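PDB 4M16: bartonella effector protein (Bep) substrate of VirB T4SS, which probably transfers AMP from ATP onto tyrosine or threonine side chains of target proteins, this chain being its N-terminal Fic domain. Local coordinates for residues 178-183 and 208-213; 19-24 and 74-79; 114-119 and 150-155; 133-138 and 174-179. All coordinates share one frame; numbering follows the deposited sequence.

Contact 1. Residues 178-183 and 208-213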
loop_
_atom_site.group_PDB
_atom_site.type_symbol
_atom_site.label_atom_id
_atom_site.label_comp_id
_atom_site.label_asym_id
_atom_site.label_seq_id
_atom_site.Cartn_x
_atom_site.Cartn_y
_atom_site.Cartn_z
ATOM N N LEU A 178 -1.136 -10.430 11.222
ATOM C CA LEU A 178 -1.234 -8.988 11.249
ATOM C C LEU A 178 -2.688 -8.615 10.964
ATOM O O LEU A 178 -3.318 -9.222 10.097
ATOM C CB LEU A 178 -0.339 -8.365 10.192
ATOM C CG LEU A 178 1.169 -8.521 10.292
ATOM C CD1 LEU A 178 1.873 -7.973 9.068
ATOM C CD2 LEU A 178 1.720 -7.926 11.566
ATOM N N ASP A 179 -3.200 -7.623 11.674
ATOM C CA ASP A 179 -4.540 -7.119 11.441
ATOM C C ASP A 179 -4.602 -5.609 11.585
ATOM O O ASP A 179 -4.762 -5.076 12.662
ATOM C CB ASP A 179 -5.499 -7.779 12.378
ATOM C CG ASP A 179 -6.922 -7.343 12.172
ATOM O OD1 ASP A 179 -7.235 -6.516 11.269
ATOM O OD2 ASP A 179 -7.729 -7.858 12.939
ATOM N N PHE A 180 -4.533 -4.931 10.453
ATOM C CA PHE A 180 -4.500 -3.487 10.459
ATOM C C PHE A 180 -5.792 -2.859 11.020
ATOM O O PHE A 180 -5.724 -1.748 11.545
ATOM C CB PHE A 180 -4.171 -2.951 9.077
ATOM C CG PHE A 180 -2.719 -3.180 8.669
ATOM C CD1 PHE A 180 -1.757 -2.255 9.034
ATOM C CD2 PHE A 180 -2.317 -4.335 8.036
ATOM C CE1 PHE A 180 -0.409 -2.432 8.730
ATOM C CE2 PHE A 180 -0.972 -4.525 7.727
ATOM C CZ PHE A 180 -0.015 -3.564 8.079
ATOM N N SER A 181 -6.918 -3.583 10.978
ATOM C CA SER A 181 -8.204 -3.079 11.506
ATOM C C SER A 181 -8.260 -2.929 13.036
ATOM O O SER A 181 -9.215 -2.371 13.561
ATOM C CB SER A 181 -9.361 -3.968 11.045
ATOM O OG SER A 181 -9.451 -5.139 11.845
ATOM N N VAL A 182 -7.260 -3.447 13.745
ATOM C CA VAL A 182 -7.131 -3.331 15.206
ATOM C C VAL A 182 -6.898 -1.890 15.685
ATOM O O VAL A 182 -7.182 -1.574 16.820
ATOM C CB VAL A 182 -5.962 -4.225 15.718
ATOM C CG1 VAL A 182 -5.595 -3.919 17.173
ATOM C CG2 VAL A 182 -6.330 -5.688 15.579
ATOM N N VAL A 183 -6.330 -1.034 14.832
ATOM C CA VAL A 183 -6.020 0.357 15.212
ATOM C C VAL A 183 -6.690 1.303 14.264
ATOM O O VAL A 183 -7.213 0.860 13.252
ATOM C CB VAL A 183 -4.496 0.624 15.176
ATOM C CG1 VAL A 183 -3.791 -0.173 16.279
ATOM C CG2 VAL A 183 -3.937 0.287 13.809
ATOM N N LYS A 208 7.626 0.159 14.300
ATOM C CA LYS A 208 7.652 -1.018 15.183
ATOM C C LYS A 208 6.490 -1.028 16.197
ATOM O O LYS A 208 5.911 -2.088 16.450
ATOM C CB LYS A 208 8.947 -1.103 15.938
ATOM C CG LYS A 208 9.078 -2.392 16.760
ATOM C CD LYS A 208 10.476 -2.530 17.319
ATOM C CE LYS A 208 10.596 -3.716 18.254
ATOM N NZ LYS A 208 11.994 -3.852 18.683
ATOM N N SER A 209 6.154 0.130 16.774
ATOM C CA SER A 209 5.028 0.217 17.742
ATOM C C SER A 209 3.745 -0.200 17.076
ATOM O O SER A 209 2.969 -0.974 17.644
ATOM C CB SER A 209 4.797 1.629 18.291
ATOM O OG SER A 209 6.026 2.282 18.446
ATOM N N LEU A 210 3.552 0.269 15.849
ATOM C CA LEU A 210 2.350 -0.134 15.075
ATOM C C LEU A 210 2.317 -1.629 14.879
ATOM O O LEU A 210 1.300 -2.270 15.100
ATOM C CB LEU A 210 2.271 0.564 13.734
ATOM C CG LEU A 210 1.107 0.085 12.819
ATOM C CD1 LEU A 210 -0.231 0.538 13.405
ATOM C CD2 LEU A 210 1.220 0.564 11.379
ATOM N N PHE A 211 3.442 -2.194 14.445
ATOM C CA PHE A 211 3.504 -3.633 14.191
ATOM C C PHE A 211 3.287 -4.485 15.451
ATOM O O PHE A 211 2.643 -5.554 15.393
ATOM C CB PHE A 211 4.747 -4.010 13.364
ATOM C CG PHE A 211 4.486 -3.895 11.886
ATOM C CD1 PHE A 211 4.391 -2.668 11.281
ATOM C CD2 PHE A 211 4.173 -5.005 11.146
ATOM C CE1 PHE A 211 4.052 -2.551 9.942
ATOM C CE2 PHE A 211 3.850 -4.898 9.810
ATOM C CZ PHE A 211 3.809 -3.676 9.189
ATOM N N GLU A 212 3.788 -4.021 16.575
ATOM C CA GLU A 212 3.554 -4.726 17.840
ATOM C C GLU A 212 2.031 -4.741 18.194
ATOM O O GLU A 212 1.478 -5.759 18.566
ATOM C CB GLU A 212 4.416 -4.128 18.938
ATOM C CG GLU A 212 5.875 -4.551 18.729
ATOM C CD GLU A 212 6.876 -3.917 19.673
ATOM O OE1 GLU A 212 6.484 -3.019 20.452
ATOM O OE2 GLU A 212 8.083 -4.305 19.618
ATOM N N ASP A 213 1.379 -3.621 17.983
ATOM C CA ASP A 213 -0.033 -3.448 18.293
ATOM C C ASP A 213 -0.969 -4.316 17.428
ATOM O O ASP A 213 -2.049 -4.714 17.896
ATOM C CB ASP A 213 -0.406 -1.985 18.043
ATOM C CG ASP A 213 0.093 -1.049 19.151
ATOM O OD1 ASP A 213 0.557 -1.545 20.167
ATOM O OD2 ASP A 213 0.002 0.204 18.989
#
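Phe180 and Phe211 meet as an offset edge-to-face pair: the edge of Phe180 is turned toward the face of Phe211, with ring centroids 5.9 Å apart and planes at 87°. Leu178 reaches the same Phe211 ring with both branches: Leu178 CD1 lies 3.7 Å from Phe211 CE2 and Leu178 CD2 3.8 Å from Phe211 CD2. Its CG stands anti to the carbonyl carbon (chi1 -65°), which lets the forked end bend toward the helix from a backbone that runs past it. Leu210 serves both aromatic and aliphatic partners, with CD2 near the plane of the Phe180 ring at its edge and CD1 3.7 Å from Val183 CG2. In this way the loop after helix 159-174 is seated on helix 200-214 of the helical core of the Fic domain, where Phe146 meets both phenylalanine rings and His164 stacks on Phe180. The loop is shaped by an Asx turn. Aspartate suits it because the short side chain of Asp179 brings OD1 back to Ser181 N at 3.0 Å, and the same oxygen takes Ser181 OG at 2.7 Å. Toward the more open end, Val183 CG1 lies 4.2 Å from Asp213 CB, while the Asp213 carboxylate turns to a salt bridge with Arg187.

Contact 2. Residues 19-24 and 74-79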
loop_
_atom_site.group_PDB
_atom_site.type_symbol
_atom_site.label_atom_id
_atom_site.label_comp_id
_atom_site.label_asym_id
_atom_site.label_seq_id
_atom_site.Cartn_x
_atom_site.Cartn_y
_atom_site.Cartn_z
ATOM N N LYS A 19 -11.002 17.631 -9.072
ATOM C CA LYS A 19 -10.031 16.776 -8.352
ATOM C C LYS A 19 -10.501 15.324 -8.305
ATOM O O LYS A 19 -10.184 14.605 -7.347
ATOM C CB LYS A 19 -9.884 17.203 -6.879
ATOM N N THR A 20 -11.346 14.924 -9.266
ATOM C CA THR A 20 -11.947 13.601 -9.252
ATOM C C THR A 20 -11.215 12.743 -10.227
ATOM O O THR A 20 -11.131 13.058 -11.443
ATOM C CB THR A 20 -13.446 13.643 -9.595
ATOM O OG1 THR A 20 -14.116 14.425 -8.604
ATOM C CG2 THR A 20 -14.038 12.226 -9.596
ATOM N N LEU A 21 -10.664 11.658 -9.711
ATOM C CA LEU A 21 -9.972 10.690 -10.560
ATOM C C LEU A 21 -10.908 10.106 -11.621
ATOM O O LEU A 21 -12.004 9.607 -11.289
ATOM C CB LEU A 21 -9.370 9.582 -9.707
ATOM C CG LEU A 21 -8.178 9.925 -8.808
ATOM C CD1 LEU A 21 -7.946 8.761 -7.863
ATOM C CD2 LEU A 21 -6.923 10.260 -9.633
ATOM N N LYS A 22 -10.480 10.152 -12.884
ATOM C CA LYS A 22 -11.195 9.467 -13.988
ATOM C C LYS A 22 -11.480 8.032 -13.554
ATOM O O LYS A 22 -10.572 7.344 -13.072
ATOM C CB LYS A 22 -10.349 9.451 -15.282
ATOM C CG LYS A 22 -10.326 10.792 -16.026
ATOM C CD LYS A 22 -9.341 10.780 -17.160
ATOM C CE LYS A 22 -9.140 12.178 -17.733
ATOM N NZ LYS A 22 -8.330 12.091 -18.977
ATOM N N ASN A 23 -12.716 7.591 -13.718
ATOM C CA ASN A 23 -13.092 6.260 -13.286
ATOM C C ASN A 23 -14.095 5.551 -14.206
ATOM O O ASN A 23 -14.805 6.153 -15.043
ATOM C CB ASN A 23 -13.574 6.259 -11.853
ATOM C CG ASN A 23 -14.820 7.097 -11.671
ATOM O OD1 ASN A 23 -15.936 6.586 -11.799
ATOM N ND2 ASN A 23 -14.638 8.359 -11.360
ATOM N N LYS A 24 -14.107 4.232 -14.062
ATOM C CA LYS A 24 -14.875 3.410 -14.951
ATOM C C LYS A 24 -16.368 3.584 -14.658
ATOM O O LYS A 24 -17.172 3.279 -15.514
ATOM C CB LYS A 24 -14.458 1.944 -14.861
ATOM C CG LYS A 24 -13.107 1.712 -15.513
ATOM C CD LYS A 24 -12.469 0.396 -15.121
ATOM C CE LYS A 24 -13.290 -0.755 -15.609
ATOM N NZ LYS A 24 -12.509 -1.988 -15.267
ATOM N N PHE A 74 -10.914 1.797 -11.592
ATOM C CA PHE A 74 -9.857 2.430 -12.378
ATOM C C PHE A 74 -9.268 1.574 -13.486
ATOM O O PHE A 74 -8.891 0.387 -13.262
ATOM C CB PHE A 74 -8.732 2.890 -11.438
ATOM C CG PHE A 74 -9.192 3.838 -10.367
ATOM C CD1 PHE A 74 -9.793 5.011 -10.687
ATOM C CD2 PHE A 74 -8.984 3.553 -9.051
ATOM C CE1 PHE A 74 -10.231 5.881 -9.717
ATOM C CE2 PHE A 74 -9.373 4.431 -8.055
ATOM C CZ PHE A 74 -9.991 5.592 -8.382
ATOM N N GLU A 75 -9.205 2.167 -14.690
ATOM C CA GLU A 75 -8.556 1.568 -15.836
ATOM C C GLU A 75 -7.131 1.159 -15.526
ATOM O O GLU A 75 -6.630 0.183 -16.089
ATOM C CB GLU A 75 -8.576 2.520 -17.063
ATOM C CG GLU A 75 -9.941 2.746 -17.658
ATOM C CD GLU A 75 -9.926 3.747 -18.812
ATOM O OE1 GLU A 75 -8.994 3.700 -19.650
ATOM O OE2 GLU A 75 -10.861 4.579 -18.873
ATOM N N TRP A 76 -6.483 1.904 -14.620
ATOM C CA TRP A 76 -5.070 1.734 -14.337
ATOM C C TRP A 76 -4.834 0.838 -13.116
ATOM O O TRP A 76 -3.683 0.661 -12.698
ATOM C CB TRP A 76 -4.355 3.106 -14.159
ATOM C CG TRP A 76 -5.103 4.067 -13.282
ATOM C CD1 TRP A 76 -5.904 5.084 -13.699
ATOM C CD2 TRP A 76 -5.091 4.134 -11.856
ATOM N NE1 TRP A 76 -6.429 5.757 -12.637
ATOM C CE2 TRP A 76 -5.927 5.209 -11.484
ATOM C CE3 TRP A 76 -4.424 3.429 -10.867
ATOM C CZ2 TRP A 76 -6.149 5.563 -10.170
ATOM C CZ3 TRP A 76 -4.632 3.781 -9.555
ATOM C CH2 TRP A 76 -5.538 4.805 -9.209
ATOM N N ALA A 77 -5.881 0.253 -12.526
ATOM C CA ALA A 77 -5.654 -0.682 -11.371
ATOM C C ALA A 77 -4.679 -1.802 -11.785
ATOM O O ALA A 77 -4.795 -2.405 -12.863
ATOM C CB ALA A 77 -6.993 -1.267 -10.858
ATOM N N GLY A 78 -3.691 -2.062 -10.950
ATOM C CA GLY A 78 -2.633 -3.022 -11.219
ATOM C C GLY A 78 -1.408 -2.460 -11.912
ATOM O O GLY A 78 -0.334 -3.145 -11.952
ATOM N N TYR A 79 -1.509 -1.239 -12.443
ATOM C CA TYR A 79 -0.433 -0.646 -13.197
ATOM C C TYR A 79 0.319 0.252 -12.248
ATOM O O TYR A 79 -0.284 0.911 -11.421
ATOM C CB TYR A 79 -0.960 0.230 -14.383
ATOM C CG TYR A 79 -1.506 -0.574 -15.582
ATOM C CD1 TYR A 79 -2.745 -1.181 -15.526
ATOM C CD2 TYR A 79 -0.777 -0.677 -16.757
ATOM C CE1 TYR A 79 -3.250 -1.895 -16.596
ATOM C CE2 TYR A 79 -1.266 -1.400 -17.841
ATOM C CZ TYR A 79 -2.510 -1.992 -17.746
ATOM O OH TYR A 79 -2.987 -2.717 -18.782
HETATM O O HOH W 1 -7.951 8.114 -12.822
HETATM O O HOH W 2 -10.158 5.024 -14.674
HETATM O O HOH W 3 -9.382 -2.157 -14.243
#
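Leu21 and Phe74 cross at about a right angle, and round this pair the packing is close. Leu21 CB lies 3.8 Å from Phe74 CE1, and Asn23 CB approaches the same ring atom. Lys22 O comes to the edge of the ring, in its plane, 3.4 Å from Phe74 CD1. Trp76 folds back on Phe74: its CZ2 sits over one face of the phenyl ring, offset toward the rim, while Phe74 CB stands 3.6 Å above the indole plane, over its centre. The backbone here runs through two overlapping beta turns, type I from Phe74 to Ala77 and type II from Trp76 to Tyr79, the second with Gly78 at positive phi, where a side chain would strike the preceding carbonyl. The contact joins this loop, which follows helix 59-70 within the Fic family region, to the loop between helices 8-11 and 30-48. The other side is wetter. Lys22 O accepts from two waters; water 1 accepts from Trp76 NE1 at 2.8 Å and water 2 from Glu75 N at 3.0 Å, so each bridges the segments. Exposed Lys24 lays its aliphatic chain across the turn, and its long reach carries NZ to Gly71 O. The Glu75 carboxylate accepts from Asp88 N.

Contact 3. Residues 114-119 and 150-155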
loop_
_atom_site.group_PDB
_atom_site.type_symbol
_atom_site.label_atom_id
_atom_site.label_comp_id
_atom_site.label_asym_id
_atom_site.label_seq_id
_atom_site.Cartn_x
_atom_site.Cartn_y
_atom_site.Cartn_z
ATOM N N GLN A 114 10.684 0.831 -10.573
ATOM C CA GLN A 114 10.956 -0.524 -11.038
ATOM C C GLN A 114 12.123 -1.150 -10.286
ATOM O O GLN A 114 12.061 -2.313 -9.834
ATOM C CB GLN A 114 11.243 -0.564 -12.561
ATOM C CG GLN A 114 10.004 -0.316 -13.418
ATOM C CD GLN A 114 8.917 -1.381 -13.285
ATOM O OE1 GLN A 114 9.190 -2.579 -13.123
ATOM N NE2 GLN A 114 7.686 -0.940 -13.327
ATOM N N GLU A 115 13.197 -0.388 -10.156
ATOM C CA GLU A 115 14.355 -0.848 -9.415
ATOM C C GLU A 115 14.014 -1.174 -7.930
ATOM O O GLU A 115 14.500 -2.175 -7.350
ATOM C CB GLU A 115 15.402 0.262 -9.505
ATOM C CG GLU A 115 16.529 0.145 -8.528
ATOM C CD GLU A 115 17.728 1.015 -8.910
ATOM O OE1 GLU A 115 17.538 2.227 -9.210
ATOM O OE2 GLU A 115 18.856 0.457 -8.886
ATOM N N ASN A 116 13.247 -0.294 -7.313
ATOM C CA ASN A 116 12.886 -0.436 -5.921
ATOM C C ASN A 116 11.979 -1.642 -5.686
ATOM O O ASN A 116 12.151 -2.390 -4.707
ATOM C CB ASN A 116 12.259 0.851 -5.360
ATOM C CG ASN A 116 13.253 2.024 -5.214
ATOM O OD1 ASN A 116 14.497 1.869 -5.214
ATOM N ND2 ASN A 116 12.715 3.190 -5.057
ATOM N N LEU A 117 11.013 -1.855 -6.564
ATOM C CA LEU A 117 10.172 -3.062 -6.485
ATOM C C LEU A 117 10.972 -4.348 -6.680
ATOM O O LEU A 117 10.723 -5.401 -6.003
ATOM C CB LEU A 117 9.017 -2.987 -7.488
ATOM C CG LEU A 117 7.916 -1.948 -7.190
ATOM C CD1 LEU A 117 6.875 -1.839 -8.321
ATOM C CD2 LEU A 117 7.209 -2.252 -5.877
ATOM N N LYS A 118 11.932 -4.303 -7.609
ATOM C CA LYS A 118 12.878 -5.416 -7.745
ATOM C C LYS A 118 13.606 -5.688 -6.432
ATOM O O LYS A 118 13.773 -6.841 -6.028
ATOM C CB LYS A 118 13.941 -5.172 -8.848
ATOM N N GLU A 119 14.067 -4.626 -5.789
ATOM C CA GLU A 119 14.816 -4.765 -4.498
ATOM C C GLU A 119 13.897 -5.362 -3.398
ATOM O O GLU A 119 14.273 -6.276 -2.680
ATOM C CB GLU A 119 15.397 -3.422 -4.047
ATOM C CG GLU A 119 16.526 -2.901 -4.922
ATOM C CD GLU A 119 16.910 -1.444 -4.682
ATOM O OE1 GLU A 119 16.052 -0.577 -4.450
ATOM O OE2 GLU A 119 18.117 -1.135 -4.814
ATOM N N ASN A 150 5.888 1.266 1.697
ATOM C CA ASN A 150 5.183 2.520 1.949
ATOM C C ASN A 150 5.920 3.670 1.215
ATOM O O ASN A 150 5.296 4.492 0.568
ATOM C CB ASN A 150 5.047 2.818 3.441
ATOM C CG ASN A 150 4.258 4.080 3.703
ATOM O OD1 ASN A 150 3.051 4.155 3.362
ATOM N ND2 ASN A 150 4.920 5.089 4.254
ATOM N N TYR A 151 7.232 3.731 1.374
ATOM C CA TYR A 151 8.027 4.775 0.698
ATOM C C TYR A 151 7.920 4.714 -0.809
ATOM O O TYR A 151 7.788 5.759 -1.470
ATOM C CB TYR A 151 9.499 4.654 1.077
ATOM C CG TYR A 151 10.437 5.338 0.126
ATOM C CD1 TYR A 151 10.607 6.706 0.129
ATOM C CD2 TYR A 151 11.163 4.582 -0.815
ATOM C CE1 TYR A 151 11.464 7.309 -0.813
ATOM C CE2 TYR A 151 12.016 5.175 -1.720
ATOM C CZ TYR A 151 12.175 6.519 -1.721
ATOM O OH TYR A 151 13.052 7.072 -2.668
ATOM N N ILE A 152 7.896 3.493 -1.361
ATOM C CA ILE A 152 7.785 3.315 -2.806
ATOM C C ILE A 152 6.467 3.878 -3.390
ATOM O O ILE A 152 6.521 4.660 -4.359
ATOM C CB ILE A 152 7.951 1.836 -3.276
ATOM C CG1 ILE A 152 9.323 1.313 -2.917
ATOM C CG2 ILE A 152 7.833 1.805 -4.798
ATOM C CD1 ILE A 152 9.548 -0.165 -3.247
ATOM N N HIS A 153 5.330 3.532 -2.761
ATOM C CA HIS A 153 4.020 4.021 -3.136
ATOM C C HIS A 153 3.871 3.889 -4.642
ATOM O O HIS A 153 3.685 4.884 -5.340
ATOM C CB HIS A 153 3.785 5.476 -2.688
ATOM C CG HIS A 153 2.692 5.627 -1.669
ATOM N ND1 HIS A 153 2.709 4.947 -0.468
ATOM C CD2 HIS A 153 1.582 6.387 -1.659
ATOM C CE1 HIS A 153 1.659 5.302 0.245
ATOM N NE2 HIS A 153 0.941 6.146 -0.480
ATOM N N PRO A 154 3.961 2.651 -5.148
ATOM C CA PRO A 154 4.078 2.421 -6.562
ATOM C C PRO A 154 2.823 2.685 -7.431
ATOM O O PRO A 154 2.967 2.684 -8.629
ATOM C CB PRO A 154 4.425 0.930 -6.639
ATOM C CG PRO A 154 3.793 0.321 -5.437
ATOM C CD PRO A 154 3.985 1.386 -4.384
ATOM N N PHE A 155 1.636 2.791 -6.846
ATOM C CA PHE A 155 0.379 3.079 -7.600
ATOM C C PHE A 155 -0.052 4.548 -7.561
ATOM O O PHE A 155 0.299 5.277 -6.634
ATOM C CB PHE A 155 -0.765 2.174 -7.074
ATOM C CG PHE A 155 -0.408 0.728 -7.050
ATOM C CD1 PHE A 155 -0.366 -0.011 -8.210
ATOM C CD2 PHE A 155 -0.057 0.096 -5.846
ATOM C CE1 PHE A 155 0.044 -1.361 -8.182
ATOM C CE2 PHE A 155 0.352 -1.217 -5.821
ATOM C CZ PHE A 155 0.355 -1.979 -6.984
#
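Asn116 and Ile152 bring the two backbones nearest, their CA atoms 7.1 Å apart. Residues 114-119 are regular helix, whereas 150-155 run through the last turn of helix 135-152 and leave it at His153, whose positive phi (47°) ends the helical path and turns the chain into Pro154. Ile152 points straight at helix 110-126. With CG1 anti to the carbonyl carbon (chi1 -62°) and the chain extended beyond it, its CD1 tip lands 3.6 Å from Asn116 CB and 3.7 Å from Asn116 O. Isoleucine suits this place because its extended CG1-CD1 arm reaches the neighbouring helix with an apolar tip. Leu117 spreads its fork over both partners: Leu117 CD2 lies 4.1 Å from Ile152 CD1, the two side chains crossing obliquely; Leu117 CD1 lies as far from Pro154 CB, and there the side chains cross at about a right angle. His153 takes no part in the contact. Its ND1 donates to Asn150 O at 2.8 Å, on a lone pair in the carbonyl plane, but the bond is bent (133°) and the acceptor tilted out of the imidazole plane. His153-Pro154-Phe155 opens the HPF signature of Fic proteins. The contact is mainly apolar; the histidine is held instead by its bonds to Asn150 O and Glu160 and the stack with Phe107. Ile152 and Pro154, on its two flanks, pack on helix 110-126, which is consistent with a steady backbone there.

Contact 4. Residues 133-138 and 174-179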
loop_
_atom_site.group_PDB
_atom_site.type_symbol
_atom_site.label_atom_id
_atom_site.label_comp_id
_atom_site.label_asym_id
_atom_site.label_seq_id
_atom_site.Cartn_x
_atom_site.Cartn_y
_atom_site.Cartn_z
ATOM N N LEU A 133 10.373 -17.820 11.005
ATOM C CA LEU A 133 10.941 -16.809 11.926
ATOM C C LEU A 133 10.193 -16.808 13.248
ATOM O O LEU A 133 8.993 -17.082 13.271
ATOM C CB LEU A 133 10.837 -15.406 11.349
ATOM C CG LEU A 133 11.662 -15.207 10.053
ATOM C CD1 LEU A 133 11.526 -13.787 9.587
ATOM C CD2 LEU A 133 13.118 -15.522 10.320
ATOM N N SER A 134 10.886 -16.435 14.312
ATOM C CA SER A 134 10.215 -16.058 15.583
ATOM C C SER A 134 9.318 -14.826 15.362
ATOM O O SER A 134 9.527 -14.072 14.409
ATOM C CB SER A 134 11.285 -15.721 16.601
ATOM O OG SER A 134 12.074 -14.603 16.161
ATOM N N ARG A 135 8.385 -14.556 16.263
ATOM C CA ARG A 135 7.541 -13.335 16.149
ATOM C C ARG A 135 8.396 -12.055 16.194
ATOM O O ARG A 135 8.137 -11.127 15.414
ATOM C CB ARG A 135 6.422 -13.269 17.208
ATOM C CG ARG A 135 5.269 -12.311 16.801
ATOM C CD ARG A 135 4.116 -12.218 17.839
ATOM N NE ARG A 135 3.483 -10.877 17.965
ATOM C CZ ARG A 135 3.934 -9.936 18.801
ATOM N NH1 ARG A 135 5.020 -10.165 19.545
ATOM N NH2 ARG A 135 3.332 -8.764 18.884
ATOM N N GLU A 136 9.443 -12.070 17.007
ATOM C CA GLU A 136 10.425 -10.985 17.097
ATOM C C GLU A 136 11.156 -10.673 15.773
ATOM O O GLU A 136 11.237 -9.504 15.362
ATOM C CB GLU A 136 11.439 -11.295 18.198
ATOM C CG GLU A 136 12.765 -10.568 18.079
ATOM C CD GLU A 136 13.700 -10.899 19.230
ATOM O OE1 GLU A 136 14.022 -12.094 19.437
ATOM O OE2 GLU A 136 14.113 -9.937 19.897
ATOM N N ASP A 137 11.656 -11.705 15.102
ATOM C CA ASP A 137 12.347 -11.496 13.833
ATOM C C ASP A 137 11.345 -11.156 12.742
ATOM O O ASP A 137 11.660 -10.361 11.882
ATOM C CB ASP A 137 13.168 -12.722 13.435
ATOM C CG ASP A 137 14.450 -12.886 14.287
ATOM O OD1 ASP A 137 14.820 -11.956 15.022
ATOM O OD2 ASP A 137 15.035 -13.980 14.275
ATOM N N PHE A 138 10.166 -11.797 12.765
ATOM C CA PHE A 138 9.124 -11.485 11.820
ATOM C C PHE A 138 8.706 -10.008 11.960
ATOM O O PHE A 138 8.552 -9.309 10.955
ATOM C CB PHE A 138 7.913 -12.452 11.912
ATOM C CG PHE A 138 6.824 -12.119 10.952
ATOM C CD1 PHE A 138 6.912 -12.533 9.616
ATOM C CD2 PHE A 138 5.724 -11.366 11.334
ATOM C CE1 PHE A 138 5.907 -12.208 8.691
ATOM C CE2 PHE A 138 4.733 -11.014 10.406
ATOM C CZ PHE A 138 4.810 -11.453 9.101
ATOM N N ALA A 174 3.261 -17.001 6.798
ATOM C CA ALA A 174 4.470 -17.142 7.609
ATOM C C ALA A 174 4.203 -17.673 9.019
ATOM O O ALA A 174 5.133 -17.869 9.797
ATOM C CB ALA A 174 5.147 -15.786 7.673
ATOM N N GLY A 175 2.938 -17.892 9.370
ATOM C CA GLY A 175 2.577 -18.460 10.635
ATOM C C GLY A 175 2.431 -17.418 11.732
ATOM O O GLY A 175 2.450 -17.735 12.899
ATOM N N HIS A 176 2.263 -16.165 11.364
ATOM C CA HIS A 176 1.985 -15.117 12.330
ATOM C C HIS A 176 0.636 -14.471 11.960
ATOM O O HIS A 176 -0.164 -15.033 11.211
ATOM C CB HIS A 176 3.134 -14.115 12.321
ATOM C CG HIS A 176 4.468 -14.732 12.563
ATOM N ND1 HIS A 176 4.900 -15.053 13.823
ATOM C CD2 HIS A 176 5.436 -15.159 11.718
ATOM C CE1 HIS A 176 6.091 -15.622 13.757
ATOM N NE2 HIS A 176 6.436 -15.718 12.490
ATOM N N LYS A 177 0.360 -13.296 12.509
ATOM C CA LYS A 177 -0.858 -12.604 12.163
ATOM C C LYS A 177 -0.646 -11.123 12.250
ATOM O O LYS A 177 -0.006 -10.633 13.197
ATOM C CB LYS A 177 -2.001 -13.010 13.088
ATOM C CG LYS A 177 -3.374 -12.619 12.554
ATOM C CD LYS A 177 -4.460 -12.932 13.561
ATOM C CE LYS A 177 -5.765 -12.211 13.209
ATOM N NZ LYS A 177 -6.339 -12.630 11.888
ATOM N N LEU A 178 -1.136 -10.430 11.222
ATOM C CA LEU A 178 -1.234 -8.988 11.249
ATOM C C LEU A 178 -2.688 -8.615 10.964
ATOM O O LEU A 178 -3.318 -9.222 10.097
ATOM C CB LEU A 178 -0.339 -8.365 10.192
ATOM C CG LEU A 178 1.169 -8.521 10.292
ATOM C CD1 LEU A 178 1.873 -7.973 9.068
ATOM C CD2 LEU A 178 1.720 -7.926 11.566
ATOM N N ASP A 179 -3.200 -7.623 11.674
ATOM C CA ASP A 179 -4.540 -7.119 11.441
ATOM C C ASP A 179 -4.602 -5.609 11.585
ATOM O O ASP A 179 -4.762 -5.076 12.662
ATOM C CB ASP A 179 -5.499 -7.779 12.378
ATOM C CG ASP A 179 -6.922 -7.343 12.172
ATOM O OD1 ASP A 179 -7.235 -6.516 11.269
ATOM O OD2 ASP A 179 -7.729 -7.858 12.939
HETATM O O HOH W 4 7.802 -16.780 10.125
#
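His176 lies on Phe138 as an offset stack, centroids 4.5 Å apart and planes at 18°, at the place where a Schellman motif ending helix 159-174 at Gly175 meets the capped start of helix 135-152. The two side chains slide past each other in opposite directions, so each CB sits over the other's ring: Phe138 CB is 3.8 Å from the imidazole centroid and His176 CB 4.2 Å from the phenyl centroid. Ala174 CB, small enough to fit beside the phenyl ring, touches Phe138 CE1, and Leu178 CG lies at that ring's edge. A histidine suits the stack because its rim is polar: NE2 gives a weak bond to Leu133 O (3.0 Å, 130°), and water 4, also in the imidazole plane, accepts from Leu133 N and lies within bonding distance of His176 NE2 and Ala174 O. Further out, Arg135 passes its aliphatic part by His176 ND1 and sends NE to Ser215 O. Ser134 is the N-cap of helix 135-152; its OG accepts from Asp137 N at 3.1 Å.

Overall arrangement
From the N terminus, contact 2 comes first, closing the path through helices 30-48 and 59-70 by tying the loop between helices 8-11 and 30-48 to the turns at 74-79. Contact 3 then closes the chain between helix 110-126 and the end of helix 135-152, and meets contact 2 where Tyr79 O lies 3.3 Å from Phe155 CD1. Contact 4 crosses contact 3, since 133-138 falls inside the latter's span and 174-179 beyond it; the two use opposite ends of helix 135-152. Contact 1 begins on the loop where contact 4 ends, sharing Leu178 and Asp179, and closes round helix 185-197 onto helix 200-214. Contacts 1 and 2 lie on opposite sides of the chain's centre, about 29 Å between centres.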